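Local coordinates for UPF0045 protein MTH_1187 (Methanothermobacter thermautotrophicus, PDB 1LXN) that is of unknown function but, as a member of the UPF0045 family, may bind thiamine or a related ligand, at residues A[4-9]-A[72-77]. Sequence-based numbering, arbitrary orientation.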
loop_
_atom_site.group_PDB
_atom_site.type_symbol
_atom_site.label_atom_id
_atom_site.label_comp_id
_atom_site.label_asym_id
_atom_site.label_seq_id
_atom_site.Cartn_x
_atom_site.Cartn_y
_atom_site.Cartn_z
ATOM N N ALA A 4 -6.387 0.893 3.556
ATOM C CA ALA A 4 -5.288 1.833 3.451
ATOM C C ALA A 4 -4.743 1.906 2.038
ATOM O O ALA A 4 -5.115 1.118 1.171
ATOM C CB ALA A 4 -4.167 1.417 4.413
ATOM N N GLU A 5 -3.859 2.869 1.823
ATOM C CA GLU A 5 -3.202 3.042 0.541
ATOM C C GLU A 5 -1.734 3.315 0.809
ATOM O O GLU A 5 -1.387 4.106 1.689
ATOM C CB GLU A 5 -3.798 4.205 -0.253
ATOM C CG GLU A 5 -3.054 4.437 -1.554
ATOM C CD GLU A 5 -3.779 5.370 -2.499
ATOM O OE1 GLU A 5 -3.251 5.606 -3.607
ATOM O OE2 GLU A 5 -4.870 5.864 -2.140
ATOM N N LEU A 6 -0.873 2.666 0.037
ATOM C CA LEU A 6 0.560 2.823 0.206
ATOM C C LEU A 6 1.267 3.158 -1.097
ATOM O O LEU A 6 1.011 2.537 -2.129
ATOM C CB LEU A 6 1.149 1.526 0.763
ATOM C CG LEU A 6 2.675 1.460 0.794
ATOM C CD1 LEU A 6 3.217 2.393 1.880
ATOM C CD2 LEU A 6 3.104 0.019 1.043
ATOM N N THR A 7 2.153 4.149 -1.045
ATOM C CA THR A 7 2.938 4.519 -2.212
ATOM C C THR A 7 4.378 4.632 -1.724
ATOM O O THR A 7 4.670 5.381 -0.789
ATOM C CB THR A 7 2.511 5.879 -2.822
ATOM O OG1 THR A 7 3.029 6.943 -2.016
ATOM C CG2 THR A 7 0.989 5.999 -2.872
ATOM N N VAL A 8 5.263 3.847 -2.326
ATOM C CA VAL A 8 6.676 3.871 -1.979
ATOM C C VAL A 8 7.343 4.446 -3.219
ATOM O O VAL A 8 7.327 3.826 -4.278
ATOM C CB VAL A 8 7.216 2.454 -1.705
ATOM C CG1 VAL A 8 8.667 2.531 -1.242
ATOM C CG2 VAL A 8 6.359 1.765 -0.652
ATOM N N ILE A 9 7.918 5.636 -3.091
ATOM C CA ILE A 9 8.538 6.298 -4.228
ATOM C C ILE A 9 10.031 6.545 -4.044
ATOM O O ILE A 9 10.439 7.355 -3.223
ATOM C CB ILE A 9 7.846 7.658 -4.505
ATOM C CG1 ILE A 9 6.327 7.465 -4.595
ATOM C CG2 ILE A 9 8.374 8.264 -5.798
ATOM C CD1 ILE A 9 5.540 8.756 -4.802
ATOM N N VAL A 72 14.047 6.989 -0.139
ATOM C CA VAL A 72 12.683 6.543 -0.355
ATOM C C VAL A 72 11.660 7.449 0.324
ATOM O O VAL A 72 11.771 7.774 1.512
ATOM C CB VAL A 72 12.502 5.087 0.127
ATOM C CG1 VAL A 72 11.123 4.581 -0.237
ATOM C CG2 VAL A 72 13.569 4.200 -0.512
ATOM N N TYR A 73 10.671 7.865 -0.460
ATOM C CA TYR A 73 9.601 8.728 0.009
ATOM C C TYR A 73 8.345 7.873 0.068
ATOM O O TYR A 73 7.767 7.529 -0.968
ATOM C CB TYR A 73 9.392 9.879 -0.969
ATOM C CG TYR A 73 8.371 10.889 -0.501
ATOM C CD1 TYR A 73 8.672 11.791 0.521
ATOM C CD2 TYR A 73 7.106 10.947 -1.082
ATOM C CE1 TYR A 73 7.735 12.725 0.945
ATOM C CE2 TYR A 73 6.163 11.878 -0.661
ATOM C CZ TYR A 73 6.485 12.760 0.347
ATOM O OH TYR A 73 5.558 13.691 0.749
ATOM N N THR A 74 7.923 7.534 1.281
ATOM C CA THR A 74 6.762 6.677 1.459
ATOM C C THR A 74 5.559 7.368 2.079
ATOM O O THR A 74 5.674 8.128 3.050
ATOM C CB THR A 74 7.141 5.442 2.301
ATOM O OG1 THR A 74 8.073 4.649 1.561
ATOM C CG2 THR A 74 5.920 4.599 2.630
ATOM N N THR A 75 4.399 7.084 1.503
ATOM C CA THR A 75 3.148 7.657 1.962
ATOM C C THR A 75 2.170 6.538 2.317
ATOM O O THR A 75 2.022 5.561 1.581
ATOM C CB THR A 75 2.525 8.559 0.868
ATOM O OG1 THR A 75 3.398 9.668 0.611
ATOM C CG2 THR A 75 1.169 9.087 1.311
ATOM N N LEU A 76 1.518 6.686 3.461
ATOM C CA LEU A 76 0.547 5.711 3.919
ATOM C C LEU A 76 -0.696 6.437 4.411
ATOM O O LEU A 76 -0.604 7.348 5.230
ATOM C CB LEU A 76 1.127 4.876 5.062
ATOM C CG LEU A 76 0.163 3.897 5.738
ATOM C CD1 LEU A 76 -0.196 2.778 4.774
ATOM C CD2 LEU A 76 0.804 3.329 7.004
ATOM N N LYS A 77 -1.850 6.046 3.886
ATOM C CA LYS A 77 -3.120 6.620 4.303
ATOM C C LYS A 77 -3.886 5.473 4.933
ATOM O O LYS A 77 -4.008 4.405 4.338
ATOM C CB LYS A 77 -3.927 7.148 3.114
ATOM C CG LYS A 77 -3.305 8.300 2.355
ATOM C CD LYS A 77 -4.307 8.898 1.358
ATOM C CE LYS A 77 -4.921 7.831 0.444
ATOM N NZ LYS A 77 -5.920 8.384 -0.522
HETATM O O HOH W 1 5.170 8.506 -1.511
#
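Glu5 and Lys77 meet through unlike torsions: Glu5 has CG anti to its backbone N (chi1 176°) and runs out extended, whereas Lys77 has CG anti to its carbonyl carbon (chi1 -64°) and bends at chi3 (-52°), which brings its ammonium to the end of the Glu5 carboxylate. Lying side by side, they form a salt bridge, OE2 of Glu5 to NZ of Lys77 at 3.2 Å, weak as a hydrogen bond, while CE of Lys77 rests 3.9 Å from CB of Glu5. An alanine in place of Glu5 would probably leave the Lys77 ammonium without this carboxylate and freer to swing.

On the same face Thr7 and Thr75 are paired. OG1 of Thr7, set between its own N and carbonyl carbon, lies 2.7 Å from a water that also bonds to OG1 of Thr75 and donates to O of Tyr73. Threonine suits both places, since its branched CB favours strand geometry and its hydroxyl reaches this shared water.

The other face is mainly apolar and turns toward helix 50-66: Leu6 packs on Ala60 and Val8 on Val64. CD1 of Leu6 reaches across to CG2 of Thr74 at 3.6 Å, and CG1 of Val8 presses tightly on CG1 of Val72 at 3.4 Å. The hydroxyl of Thr74 is spoken for by ND1 of His61 on that helix, which allows a polar residue among aliphatic ones.

Between the faces, antiparallel strands 4-9 and 72-77 exchange six backbone bonds, two each at Glu5–Lys77, Thr7–Thr75 and Ile9–Tyr73. This joins first strand to last, outermost within this chain, in a ferredoxin-like beta-alpha-beta-beta-alpha-beta fold; segment 4-9 also bonds to strand 42-47. Charge and bound water thus share their face with Ile9 and Tyr73, while aliphatic contacts lie under the helix.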